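Local coordinates for SusD superfamily protein (Bacteroides vulgatus ATCC 8482, PDB 3JQ0) that probably binds nutrients, perhaps glycans, at the bacterial outer membrane, as other members of the SusD family do, at residues 193-198 with 451-456; 366-371 with 383-388; 374-379 with 429-434; 410-415 with 425-430; 421-426 with 434-439. One frame throughout, in Å; residues are numbered along the deposited sequence. Where two conformers were deposited one is given.

Interaction 1: residues 193-198 with 451-456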
# COMPACT_ATOMS: atom_id res chain seq x y z
N TYR A 193 7.74 11.57 -9.40
CA TYR A 193 8.01 11.99 -10.77
C TYR A 193 7.14 11.23 -11.76
O TYR A 193 6.81 11.79 -12.82
CB TYR A 193 9.51 11.97 -11.07
CG TYR A 193 10.23 13.13 -10.47
CD1 TYR A 193 10.68 13.13 -9.15
CD2 TYR A 193 10.52 14.26 -11.24
CE1 TYR A 193 11.34 14.23 -8.63
CE2 TYR A 193 11.19 15.35 -10.71
CZ TYR A 193 11.59 15.33 -9.39
OH TYR A 193 12.27 16.41 -8.85
N LEU A 194 6.75 9.98 -11.49
CA LEU A 194 5.71 9.38 -12.33
C LEU A 194 4.42 10.19 -12.28
O LEU A 194 3.79 10.45 -13.32
CB LEU A 194 5.41 7.93 -11.90
CG LEU A 194 6.36 6.83 -12.31
CD1 LEU A 194 5.87 5.48 -11.75
CD2 LEU A 194 6.50 6.75 -13.83
N TRP A 195 4.03 10.61 -11.08
CA TRP A 195 2.80 11.33 -10.90
C TRP A 195 2.86 12.69 -11.61
O TRP A 195 1.97 13.08 -12.38
CB TRP A 195 2.49 11.56 -9.42
CG TRP A 195 1.16 12.18 -9.18
CD1 TRP A 195 0.88 13.51 -9.17
CD2 TRP A 195 -0.08 11.51 -8.97
NE1 TRP A 195 -0.46 13.71 -8.97
CE2 TRP A 195 -1.06 12.49 -8.83
CE3 TRP A 195 -0.45 10.16 -8.87
CZ2 TRP A 195 -2.41 12.18 -8.61
CZ3 TRP A 195 -1.77 9.86 -8.67
CH2 TRP A 195 -2.73 10.87 -8.51
N SER A 196 3.95 13.44 -11.41
CA SER A 196 3.99 14.71 -12.14
C SER A 196 4.11 14.49 -13.63
O SER A 196 3.50 15.24 -14.40
CB SER A 196 5.09 15.62 -11.66
OG SER A 196 6.38 15.09 -11.85
N GLY A 197 4.81 13.44 -14.07
CA GLY A 197 4.94 13.16 -15.49
C GLY A 197 3.58 12.87 -16.16
O GLY A 197 3.31 13.35 -17.26
N ARG A 198 2.75 12.06 -15.49
CA ARG A 198 1.52 11.55 -16.08
C ARG A 198 0.30 12.37 -15.72
O ARG A 198 -0.60 12.52 -16.56
CB ARG A 198 1.36 10.09 -15.67
CG ARG A 198 0.12 9.37 -16.18
CD ARG A 198 0.18 9.14 -17.70
NE ARG A 198 -0.99 8.35 -18.07
CZ ARG A 198 -1.08 7.55 -19.12
NH1 ARG A 198 -0.08 7.42 -19.96
NH2 ARG A 198 -2.17 6.85 -19.26
N ASP A 451 -2.69 3.23 -8.19
CA ASP A 451 -2.25 2.78 -9.52
C ASP A 451 -3.15 3.34 -10.61
O ASP A 451 -2.70 3.86 -11.63
CB ASP A 451 -2.31 1.24 -9.61
CG ASP A 451 -1.30 0.48 -8.78
OD1 ASP A 451 -0.30 1.06 -8.34
OD2 ASP A 451 -1.52 -0.77 -8.66
N ILE A 452 -4.46 3.17 -10.46
CA ILE A 452 -5.39 3.59 -11.49
C ILE A 452 -5.47 5.10 -11.56
O ILE A 452 -5.57 5.69 -12.63
CB ILE A 452 -6.74 2.84 -11.40
CG1 ILE A 452 -7.55 3.21 -10.16
CG2 ILE A 452 -6.50 1.34 -11.53
CD1 ILE A 452 -8.86 2.44 -10.02
N ARG A 453 -5.42 5.77 -10.40
CA ARG A 453 -5.38 7.22 -10.37
C ARG A 453 -4.17 7.77 -11.12
O ARG A 453 -4.30 8.76 -11.87
CB ARG A 453 -5.34 7.71 -8.93
CG ARG A 453 -6.71 7.71 -8.25
CD ARG A 453 -7.49 8.97 -8.55
NE ARG A 453 -6.94 10.11 -7.78
CZ ARG A 453 -6.53 11.27 -8.26
NH1 ARG A 453 -6.51 11.50 -9.57
NH2 ARG A 453 -6.10 12.19 -7.42
N LEU A 454 -3.00 7.16 -10.94
CA LEU A 454 -1.79 7.61 -11.66
C LEU A 454 -2.03 7.62 -13.16
O LEU A 454 -1.73 8.61 -13.84
CB LEU A 454 -0.63 6.73 -11.32
CG LEU A 454 0.61 6.92 -12.19
CD1 LEU A 454 1.25 8.34 -12.04
CD2 LEU A 454 1.63 5.86 -11.83
N LEU A 455 -2.58 6.54 -13.69
CA LEU A 455 -2.74 6.42 -15.13
C LEU A 455 -3.86 7.22 -15.71
O LEU A 455 -3.83 7.54 -16.91
CB LEU A 455 -2.79 4.94 -15.57
CG LEU A 455 -1.45 4.20 -15.42
CD1 LEU A 455 -1.60 2.72 -15.87
CD2 LEU A 455 -0.29 4.88 -16.13
N GLY A 456 -4.85 7.60 -14.89
CA GLY A 456 -5.81 8.60 -15.26
C GLY A 456 -7.25 8.10 -15.35
O GLY A 456 -7.53 6.91 -15.13
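Leu454 pushes its CD1 methyl into the side of helix 182-199, where it meets Leu194 O at 3.5 Å and Trp195 CA at 3.6 Å. Its CG stands anti to the backbone N (chi1 169°), which directs it toward helix 182-199. Trp195 slides past in the opposite direction, with Trp195 CE3 4.0 Å from Leu454 CD1. The far end of the indole then meets Arg453: CH2 sits over one face of the guanidinium, 3.8 Å from CZ, with the two planes nearly perpendicular (85°), while the guanidinium comes to the ring at its edge. Arg120 O holds Arg453 NH2 there. All of this is tightly packed. The looser side belongs to Arg198, which is partly exposed and has a bound sulfate nearby. It reaches across side-on: Arg198 NE (3.2 Å) and NH2 (3.0 Å) both donate to Leu455 O within the guanidinium plane, and Leu455 CD2 lies over one face. That carbonyl ends helix 448-455, just before Gly456 turns to positive phi. Two helices inclined at 39°, packed through a leucine methyl and an indole and fixed by an arginine at one helix end, fit the largely helical architecture of SusD-type proteins.

Interaction 2: residues 366-371 with 383-388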
# COMPACT_ATOMS: atom_id res chain seq x y z
N ASP A 366 7.78 -3.82 -5.80
CA ASP A 366 7.20 -2.49 -6.12
C ASP A 366 8.22 -1.69 -6.94
O ASP A 366 7.86 -1.12 -7.97
CB ASP A 366 6.82 -1.81 -4.78
CG ASP A 366 5.95 -0.59 -4.88
OD1 ASP A 366 5.48 -0.26 -5.98
OD2 ASP A 366 5.71 -0.01 -3.80
N CYS A 367 9.48 -1.69 -6.51
CA CYS A 367 10.54 -1.06 -7.31
C CYS A 367 10.48 -1.60 -8.75
O CYS A 367 10.49 -0.85 -9.70
CB CYS A 367 11.89 -1.35 -6.64
SG CYS A 367 13.32 -0.83 -7.61
N LEU A 368 10.51 -2.91 -8.90
CA LEU A 368 10.56 -3.49 -10.24
C LEU A 368 9.35 -3.10 -11.09
O LEU A 368 9.50 -2.78 -12.27
CB LEU A 368 10.69 -5.03 -10.17
CG LEU A 368 12.00 -5.56 -9.59
CD1 LEU A 368 11.97 -7.11 -9.64
CD2 LEU A 368 13.23 -4.98 -10.32
N LEU A 369 8.15 -3.17 -10.51
CA LEU A 369 6.96 -2.90 -11.30
C LEU A 369 6.80 -1.41 -11.62
O LEU A 369 6.24 -1.07 -12.68
CB LEU A 369 5.72 -3.51 -10.65
CG LEU A 369 5.76 -5.06 -10.65
CD1 LEU A 369 4.57 -5.58 -9.84
CD2 LEU A 369 5.78 -5.67 -12.08
N GLN A 370 7.22 -0.54 -10.72
CA GLN A 370 7.18 0.91 -11.04
C GLN A 370 8.30 1.28 -12.03
O GLN A 370 8.08 2.14 -12.88
CB GLN A 370 7.23 1.78 -9.79
CG GLN A 370 6.08 1.49 -8.84
CD GLN A 370 5.58 2.68 -8.07
OE1 GLN A 370 5.41 3.77 -8.66
NE2 GLN A 370 5.36 2.50 -6.77
N LEU A 371 9.46 0.62 -11.93
CA LEU A 371 10.48 0.72 -12.97
C LEU A 371 9.90 0.32 -14.31
O LEU A 371 10.11 0.99 -15.33
CB LEU A 371 11.70 -0.07 -12.57
CG LEU A 371 12.85 -0.12 -13.61
CD1 LEU A 371 13.28 1.32 -13.97
CD2 LEU A 371 14.02 -0.90 -13.02
N THR A 383 9.84 -6.13 -20.06
CA THR A 383 9.74 -7.57 -19.95
C THR A 383 10.46 -8.15 -18.75
O THR A 383 9.95 -9.02 -18.06
CB THR A 383 10.18 -8.26 -21.25
OG1 THR A 383 9.34 -7.84 -22.34
CG2 THR A 383 10.19 -9.79 -21.15
N GLU A 384 11.69 -7.70 -18.54
CA GLU A 384 12.53 -8.28 -17.48
C GLU A 384 11.91 -8.10 -16.11
O GLU A 384 11.92 -8.99 -15.27
CB GLU A 384 13.93 -7.67 -17.44
CG GLU A 384 14.93 -8.48 -16.56
CD GLU A 384 16.24 -7.71 -16.35
OE1 GLU A 384 16.78 -7.15 -17.35
OE2 GLU A 384 16.68 -7.61 -15.18
N GLU A 385 11.44 -6.90 -15.85
CA GLU A 385 10.86 -6.56 -14.57
C GLU A 385 9.56 -7.34 -14.31
O GLU A 385 9.37 -7.93 -13.24
CB GLU A 385 10.56 -5.06 -14.48
CG GLU A 385 11.74 -4.16 -14.40
CD GLU A 385 12.44 -3.89 -15.73
OE1 GLU A 385 11.84 -4.16 -16.78
OE2 GLU A 385 13.54 -3.35 -15.68
N ILE A 386 8.70 -7.38 -15.31
CA ILE A 386 7.44 -8.10 -15.17
C ILE A 386 7.72 -9.58 -14.91
O ILE A 386 7.14 -10.20 -14.03
CB ILE A 386 6.49 -7.90 -16.38
CG1 ILE A 386 6.15 -6.41 -16.55
CG2 ILE A 386 5.27 -8.77 -16.25
CD1 ILE A 386 5.40 -6.08 -17.83
N ASN A 387 8.60 -10.17 -15.72
CA ASN A 387 8.87 -11.60 -15.59
C ASN A 387 9.67 -11.95 -14.35
O ASN A 387 9.53 -13.08 -13.88
CB ASN A 387 9.48 -12.17 -16.88
CG ASN A 387 8.43 -12.39 -17.92
OD1 ASN A 387 7.27 -12.59 -17.61
ND2 ASN A 387 8.82 -12.37 -19.21
N ALA A 388 10.46 -11.03 -13.78
CA ALA A 388 11.14 -11.33 -12.51
C ALA A 388 10.05 -11.54 -11.43
O ALA A 388 10.13 -12.46 -10.62
CB ALA A 388 12.09 -10.19 -12.12
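Glu385 places CG beside its backbone N (chi1 -69°), next to Leu368 O, and the bend at chi2 (78°) turns CD away from that oxygen. Glu385 CB and CG both press on Leu368 O, at 3.3 and 3.4 Å. At the end of the chain Glu385 OE2 touches Leu371 CD2 at 3.6 Å. No hydrogen bond links the two segments. The charge of Glu385 is instead met by Lys375, one turn beyond Leu371, which is likely to make its burial tolerable. Toward the other end Leu368 CD1 reaches Ala388 CB at 4.0 Å, and Leu369 CD2 lies more loosely against Ile386 CA at 4.3 Å. Leu368 and Glu385 mark the closest backbone approach, their CA atoms 5.3 Å apart. With axes only 8.5 Å apart and directed 146° from each other, the segments form an antiparallel helical hairpin, joined by a short connection. Helix 364-377 follows strand 359-363 directly. Around the hairpin, Leu371 also packs on Lys211 and Glu215 of helix 204-217, whereas Leu369 and Ile386 lean on helix 430-441, so the pair lies between helix 204-217 and helix 430-441.

Interaction 3: residues 374-379 with 429-434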
# COMPACT_ATOMS: atom_id res chain seq x y z
N ALA A 374 7.65 3.16 -15.56
CA ALA A 374 8.43 4.28 -16.06
C ALA A 374 8.99 3.92 -17.44
O ALA A 374 8.94 4.74 -18.37
CB ALA A 374 9.55 4.63 -15.09
N LYS A 375 9.54 2.71 -17.58
CA LYS A 375 10.03 2.27 -18.86
C LYS A 375 8.94 2.31 -19.93
O LYS A 375 9.13 2.89 -21.00
CB LYS A 375 10.61 0.88 -18.73
CG LYS A 375 12.02 0.87 -18.12
CD LYS A 375 12.61 -0.55 -18.05
CE LYS A 375 14.05 -0.54 -17.59
NZ LYS A 375 14.70 -1.89 -17.70
N VAL A 376 7.79 1.73 -19.67
CA VAL A 376 6.72 1.70 -20.66
C VAL A 376 6.32 3.11 -21.10
O VAL A 376 6.10 3.38 -22.27
CB VAL A 376 5.49 0.90 -20.17
CG1 VAL A 376 4.27 1.12 -21.05
CG2 VAL A 376 5.84 -0.56 -20.06
N LEU A 377 6.21 4.01 -20.12
CA LEU A 377 5.84 5.38 -20.40
C LEU A 377 6.83 6.09 -21.31
O LEU A 377 6.47 7.01 -22.03
CB LEU A 377 5.53 6.14 -19.11
CG LEU A 377 4.30 5.68 -18.36
CD1 LEU A 377 4.26 6.17 -16.95
CD2 LEU A 377 3.03 6.08 -19.14
N LEU A 378 8.09 5.67 -21.23
CA LEU A 378 9.19 6.11 -22.11
C LEU A 378 9.33 5.29 -23.37
O LEU A 378 10.19 5.64 -24.18
CB LEU A 378 10.50 6.00 -21.32
CG LEU A 378 10.67 7.05 -20.24
CD1 LEU A 378 11.77 6.70 -19.29
CD2 LEU A 378 10.86 8.47 -20.84
N GLY A 379 8.49 4.31 -23.62
CA GLY A 379 8.58 3.47 -24.79
C GLY A 379 9.57 2.32 -24.66
O GLY A 379 9.80 1.63 -25.63
N GLY A 429 -1.85 -4.68 -23.84
CA GLY A 429 -0.78 -3.68 -23.78
C GLY A 429 -0.01 -3.70 -22.49
O GLY A 429 -0.44 -4.26 -21.45
N ALA A 430 1.18 -3.11 -22.50
CA ALA A 430 2.09 -3.17 -21.35
C ALA A 430 1.57 -2.45 -20.11
O ALA A 430 1.76 -2.95 -19.02
CB ALA A 430 3.43 -2.64 -21.79
N LEU A 431 0.91 -1.30 -20.28
CA LEU A 431 0.33 -0.63 -19.13
C LEU A 431 -0.72 -1.47 -18.42
O LEU A 431 -0.67 -1.61 -17.19
CB LEU A 431 -0.27 0.74 -19.48
CG LEU A 431 0.71 1.82 -19.86
CD1 LEU A 431 -0.07 3.07 -20.24
CD2 LEU A 431 1.76 2.13 -18.75
N GLU A 432 -1.63 -2.09 -19.15
CA GLU A 432 -2.57 -2.98 -18.58
C GLU A 432 -1.89 -4.15 -17.91
O GLU A 432 -2.31 -4.59 -16.83
CB GLU A 432 -3.59 -3.42 -19.62
CG GLU A 432 -4.61 -2.37 -20.01
CD GLU A 432 -5.75 -2.18 -19.04
OE1 GLU A 432 -5.81 -2.83 -17.95
OE2 GLU A 432 -6.65 -1.38 -19.40
N ALA A 433 -0.86 -4.70 -18.54
CA ALA A 433 -0.18 -5.84 -17.95
C ALA A 433 0.44 -5.48 -16.60
O ALA A 433 0.44 -6.30 -15.68
CB ALA A 433 0.91 -6.42 -18.88
N ILE A 434 0.98 -4.27 -16.47
CA ILE A 434 1.60 -3.84 -15.21
C ILE A 434 0.51 -3.58 -14.17
O ILE A 434 0.68 -3.94 -13.01
CB ILE A 434 2.50 -2.63 -15.42
CG1 ILE A 434 3.70 -3.03 -16.30
CG2 ILE A 434 3.03 -2.11 -14.07
CD1 ILE A 434 4.44 -1.82 -16.88
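Val376 carries this contact with its two methyls facing different partners. CG1, anti to the backbone N (chi1 168°), lies 3.6 Å from Leu431 CD2. CG2 instead meets Ala430 CB at 3.6 Å and Ile434 CD1 at 3.7 Å, the isoleucine sliding past it in the opposite direction. Leu377 adds a lighter touch, its CD2 4.2 Å from Leu431 CD2, with the two side chains about at a right angle. An alanine in place of Val376 would probably open a gap between the helices, with Ile434 CD1 and Leu431 CD2 left without the methyls they rest on. Both segments are helix ends: Gly379 closes helix 364-377 in a Schellman motif, its N bonded to Val376 O at 2.9 Å, and Gly429 occupies the N-cap position of helix 430-441. The backbone angles at both positions, with positive phi, call for glycine. Further out, Pro382 touches Val376, Tyr408 lies against Ala430, and Tyr459 of helix 457-463 touches Leu431. Leu377 also packs on Leu194 and Arg198 of helix 182-199 and on Tyr207 of helix 204-217, placing the end of helix 364-377 between those two helices and helix 430-441.

Interaction 4: residues 410-415 with 425-430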
# COMPACT_ATOMS: atom_id res chain seq x y z
N ASN A 410 2.56 -13.37 -22.76
CA ASN A 410 1.78 -14.49 -23.21
C ASN A 410 0.60 -14.87 -22.33
O ASN A 410 -0.12 -15.80 -22.64
CB ASN A 410 2.69 -15.73 -23.35
CG ASN A 410 3.88 -15.47 -24.21
OD1 ASN A 410 3.78 -14.78 -25.24
ND2 ASN A 410 5.04 -15.96 -23.79
N ASP A 411 0.37 -14.11 -21.26
CA ASP A 411 -0.70 -14.39 -20.31
C ASP A 411 -2.01 -13.81 -20.86
O ASP A 411 -2.40 -12.68 -20.51
CB ASP A 411 -0.34 -13.92 -18.92
CG ASP A 411 -1.39 -14.19 -17.87
OD1 ASP A 411 -2.45 -14.76 -18.17
OD2 ASP A 411 -1.12 -13.75 -16.71
N ASN A 412 -2.61 -14.58 -21.77
CA ASN A 412 -3.68 -14.12 -22.65
C ASN A 412 -4.94 -15.00 -22.64
O ASN A 412 -5.88 -14.73 -23.38
CB ASN A 412 -3.15 -13.98 -24.08
CG ASN A 412 -2.10 -12.92 -24.18
OD1 ASN A 412 -2.27 -11.84 -23.62
ND2 ASN A 412 -1.04 -13.18 -24.92
N ASP A 413 -4.94 -16.09 -21.88
CA ASP A 413 -5.94 -17.15 -22.00
C ASP A 413 -7.35 -16.60 -22.16
O ASP A 413 -7.90 -15.94 -21.27
CB ASP A 413 -5.93 -18.04 -20.78
CG ASP A 413 -6.93 -19.16 -20.91
OD1 ASP A 413 -6.69 -20.01 -21.79
OD2 ASP A 413 -7.94 -19.16 -20.21
N PRO A 414 -8.01 -16.90 -23.30
CA PRO A 414 -9.33 -16.29 -23.54
C PRO A 414 -10.38 -16.58 -22.49
O PRO A 414 -11.09 -15.66 -22.06
CB PRO A 414 -9.71 -16.84 -24.92
CG PRO A 414 -8.41 -16.96 -25.62
CD PRO A 414 -7.42 -17.39 -24.56
N GLU A 415 -10.47 -17.81 -22.03
CA GLU A 415 -11.49 -18.16 -21.04
C GLU A 415 -11.26 -17.37 -19.73
O GLU A 415 -12.21 -16.83 -19.14
CB GLU A 415 -11.53 -19.67 -20.73
CG GLU A 415 -12.61 -20.02 -19.75
CD GLU A 415 -12.71 -21.50 -19.45
OE1 GLU A 415 -12.09 -22.30 -20.20
OE2 GLU A 415 -13.43 -21.84 -18.46
N PRO A 425 -5.99 -9.44 -20.78
CA PRO A 425 -4.87 -10.20 -21.27
C PRO A 425 -3.64 -9.32 -21.48
O PRO A 425 -3.77 -8.11 -21.73
CB PRO A 425 -5.39 -10.74 -22.60
CG PRO A 425 -6.38 -9.75 -23.02
CD PRO A 425 -7.07 -9.37 -21.78
N ASP A 426 -2.46 -9.93 -21.43
CA ASP A 426 -1.25 -9.19 -21.73
C ASP A 426 -1.30 -8.45 -23.06
O ASP A 426 -0.73 -7.36 -23.18
CB ASP A 426 -0.03 -10.11 -21.73
CG ASP A 426 0.41 -10.65 -20.37
OD1 ASP A 426 -0.18 -10.26 -19.33
OD2 ASP A 426 1.35 -11.47 -20.39
N ASN A 427 -1.95 -9.05 -24.05
CA ASN A 427 -2.03 -8.46 -25.40
C ASN A 427 -2.84 -7.18 -25.45
O ASN A 427 -2.85 -6.52 -26.49
CB ASN A 427 -2.52 -9.52 -26.43
CG ASN A 427 -3.91 -9.98 -26.18
OD1 ASN A 427 -4.75 -9.23 -25.71
ND2 ASN A 427 -4.19 -11.25 -26.54
N ALA A 428 -3.46 -6.74 -24.35
CA ALA A 428 -4.09 -5.43 -24.23
C ALA A 428 -3.10 -4.32 -24.02
O ALA A 428 -3.48 -3.15 -23.97
CB ALA A 428 -5.14 -5.43 -23.15
N GLY A 429 -1.85 -4.68 -23.84
CA GLY A 429 -0.78 -3.68 -23.78
C GLY A 429 -0.01 -3.70 -22.49
O GLY A 429 -0.44 -4.26 -21.45
N ALA A 430 1.18 -3.11 -22.50
CA ALA A 430 2.09 -3.17 -21.35
C ALA A 430 1.57 -2.45 -20.11
O ALA A 430 1.76 -2.95 -19.02
CB ALA A 430 3.43 -2.64 -21.79
O HOH W 1 -6.53 -13.13 -25.51
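The side-chain amides of Asn412 and Asn427 stack with their planes 14° apart, Asn427 ND2 3.6 Å from Asn412 CG. Asn427 holds CG between its backbone N and carbonyl carbon (chi1 65°), which sets CG close to Asn412 OD1. The stack belongs to a junction of two loops, an inverse gamma turn centred on Asp411 and the short 3-10 segment 426-428 that precedes helix 430-441. Asn412 OD1 accepts from Asn427 N at 2.8 Å, the donor tilted from the carbonyl plane, while Asn412 ND2 goes to Pro409 O. The other flat group, the Asp426 carboxylate, is met from above its plane: Asp411 N donates to OD2 at 2.9 Å, 66° out of that plane. Asp411 answers through its own carbonyl, O taking Asp426 N at 2.9 Å in a nearly straight bond, so a side-chain and a backbone bond join the two aspartates. Their carboxylates also come near, OD2 of Asp411 and OD1 of Asp426 being 4.5 Å apart. The surrounding charges probably offset this repulsion, Arg310 and Arg440 at Asp411 and Lys436 and Arg390 at Asp426; Tyr417 also bonds Asp411. Beside the amide stack one water closes the junction, donating to Asn412 O at 2.7 Å and accepting from Asn427 ND2 at 3.2 Å.

Interaction 5: residues 421-426 with 434-439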
# COMPACT_ATOMS: atom_id res chain seq x y z
N LYS A 421 -13.70 -8.33 -15.12
CA LYS A 421 -13.72 -6.87 -15.09
C LYS A 421 -12.49 -6.27 -14.43
O LYS A 421 -12.33 -5.05 -14.46
CB LYS A 421 -14.97 -6.30 -14.43
CG LYS A 421 -14.98 -6.46 -12.91
CD LYS A 421 -16.01 -5.54 -12.24
CE LYS A 421 -15.79 -5.41 -10.72
NZ LYS A 421 -16.83 -4.48 -10.15
N TRP A 422 -11.65 -7.09 -13.81
CA TRP A 422 -10.50 -6.62 -13.06
C TRP A 422 -9.20 -6.43 -13.85
O TRP A 422 -8.29 -5.80 -13.36
CB TRP A 422 -10.24 -7.55 -11.85
CG TRP A 422 -11.36 -7.53 -10.87
CD1 TRP A 422 -11.53 -6.65 -9.85
CD2 TRP A 422 -12.49 -8.39 -10.82
NE1 TRP A 422 -12.69 -6.92 -9.17
CE2 TRP A 422 -13.31 -8.00 -9.74
CE3 TRP A 422 -12.87 -9.52 -11.57
CZ2 TRP A 422 -14.50 -8.63 -9.45
CZ3 TRP A 422 -14.02 -10.15 -11.27
CH2 TRP A 422 -14.83 -9.71 -10.20
N MSE A 423 -9.09 -7.06 -15.01
CA MSE A 423 -7.80 -7.13 -15.70
C MSE A 423 -8.00 -7.64 -17.10
O MSE A 423 -9.04 -8.20 -17.46
CB MSE A 423 -6.86 -8.06 -14.92
CG MSE A 423 -7.37 -9.49 -14.84
SE MSE A 423 -6.36 -10.58 -13.60
CE MSE A 423 -7.23 -9.85 -12.05
N LYS A 424 -6.96 -7.42 -17.89
CA LYS A 424 -6.94 -7.71 -19.33
C LYS A 424 -5.86 -8.75 -19.64
O LYS A 424 -4.86 -8.85 -18.89
CB LYS A 424 -6.58 -6.42 -20.12
CG LYS A 424 -7.46 -5.19 -19.84
CD LYS A 424 -8.90 -5.34 -20.37
CE LYS A 424 -9.87 -4.14 -20.06
NZ LYS A 424 -10.22 -4.06 -18.56
N PRO A 425 -5.99 -9.44 -20.78
CA PRO A 425 -4.87 -10.20 -21.27
C PRO A 425 -3.64 -9.32 -21.48
O PRO A 425 -3.77 -8.11 -21.73
CB PRO A 425 -5.39 -10.74 -22.60
CG PRO A 425 -6.38 -9.75 -23.02
CD PRO A 425 -7.07 -9.37 -21.78
N ASP A 426 -2.46 -9.93 -21.43
CA ASP A 426 -1.25 -9.19 -21.73
C ASP A 426 -1.30 -8.45 -23.06
O ASP A 426 -0.73 -7.36 -23.18
CB ASP A 426 -0.03 -10.11 -21.73
CG ASP A 426 0.41 -10.65 -20.37
OD1 ASP A 426 -0.18 -10.26 -19.33
OD2 ASP A 426 1.35 -11.47 -20.39
N ILE A 434 0.98 -4.27 -16.47
CA ILE A 434 1.60 -3.84 -15.21
C ILE A 434 0.51 -3.58 -14.17
O ILE A 434 0.68 -3.94 -13.01
CB ILE A 434 2.50 -2.63 -15.42
CG1 ILE A 434 3.70 -3.03 -16.30
CG2 ILE A 434 3.03 -2.11 -14.07
CD1 ILE A 434 4.44 -1.82 -16.88
N LEU A 435 -0.64 -3.00 -14.57
CA LEU A 435 -1.75 -2.87 -13.62
C LEU A 435 -2.16 -4.24 -13.10
O LEU A 435 -2.39 -4.39 -11.90
CB LEU A 435 -2.96 -2.18 -14.25
CG LEU A 435 -2.84 -0.69 -14.49
CD1 LEU A 435 -4.12 -0.22 -15.19
CD2 LEU A 435 -2.61 0.11 -13.22
N LYS A 436 -2.27 -5.22 -13.98
CA LYS A 436 -2.67 -6.57 -13.58
C LYS A 436 -1.65 -7.15 -12.63
O LYS A 436 -1.99 -7.77 -11.62
CB LYS A 436 -2.82 -7.41 -14.84
CG LYS A 436 -3.03 -8.92 -14.58
CD LYS A 436 -3.37 -9.70 -15.85
CE LYS A 436 -2.23 -9.81 -16.83
NZ LYS A 436 -2.67 -10.49 -18.11
N GLU A 437 -0.37 -6.96 -12.94
CA GLU A 437 0.70 -7.52 -12.12
C GLU A 437 0.65 -6.90 -10.72
O GLU A 437 0.80 -7.61 -9.71
CB GLU A 437 2.05 -7.35 -12.76
CG GLU A 437 3.08 -8.32 -12.20
CD GLU A 437 2.76 -9.77 -12.51
OE1 GLU A 437 2.17 -10.03 -13.60
OE2 GLU A 437 3.06 -10.64 -11.68
N ARG A 438 0.48 -5.59 -10.64
CA ARG A 438 0.40 -4.92 -9.37
C ARG A 438 -0.82 -5.33 -8.57
O ARG A 438 -0.77 -5.44 -7.34
CB ARG A 438 0.46 -3.38 -9.52
CG ARG A 438 1.80 -2.88 -9.99
CD ARG A 438 1.86 -1.36 -10.03
NE ARG A 438 1.80 -0.73 -8.76
CZ ARG A 438 2.79 -0.62 -7.91
NH1 ARG A 438 3.97 -1.13 -8.17
NH2 ARG A 438 2.60 0.05 -6.77
N LEU A 439 -1.93 -5.58 -9.25
CA LEU A 439 -3.14 -6.04 -8.59
C LEU A 439 -2.87 -7.38 -7.88
O LEU A 439 -3.18 -7.58 -6.72
CB LEU A 439 -4.32 -6.13 -9.57
CG LEU A 439 -5.62 -6.71 -9.04
CD1 LEU A 439 -6.13 -6.04 -7.79
CD2 LEU A 439 -6.64 -6.74 -10.14
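In the irregular loop that leads into helix 430-441, Met423, Lys424 and Asp426 pack back against Lys436 and Leu439 of that same helix. Lys436 runs straight through its first two torsions and bends at chi3 (69°), which sets CE next to Asp426 OD1 and Lys424 O. Lys436 NZ then donates to Lys424 O at 2.8 Å, in the plane of that carbonyl, and to Asp426 OD1 at 2.8 Å in a salt bridge that meets the carboxylate from above its plane by 38°. Tyr417 OH is a further partner of the ammonium. The loop thus doubles back on the helix it precedes, within the RagB/SusD family part of the chain, and the buried ammonium ties two points of the loop to one side chain. A leucine in place of Lys436 would probably leave Lys424 O without this donor and Asp426 with less positive charge beside it. Behind the ammonium the lysine's aliphatic part crosses Met423, a selenomethionine, about at a right angle, with Met423 SE 3.8 Å from Lys436 CD. The terminal methyl CE of Met423 reaches Leu439 CD2 at 3.7 Å. Leu439 CD2 also lies 3.7 Å from Trp422 O and 4.1 Å from Trp422 CB. The indole itself leads away from the helix: NE1 bonds to Asp39 O, Phe304 meets the ring edge-to-face, and Lys421 CG covers the centre of one face.

Helix 430-441 enters interactions 3 and 5, and helix 364-377 enters 2 and 3. Arg438 joins interactions 1 and 2 from interaction 5: Arg438 NE forms a salt bridge with Asp451 OD1 (2.8 Å) and Arg438 NH1 with Asp366 OD1 (2.8 Å). Interactions 2 and 3, centres about 10 Å apart, are linked by Lys375 NZ with Glu385 OE2 at 2.7 Å. Interactions 4 and 5 lie nearest each other, about 9 Å between centres, and share Pro425 and Asp426. Interaction 1, about 23 Å centre to centre from interaction 4, closes the chain loop that contains the other four. A sulfate, probably from the crystallisation liquor, sits about 6 Å from the Arg198 side chain.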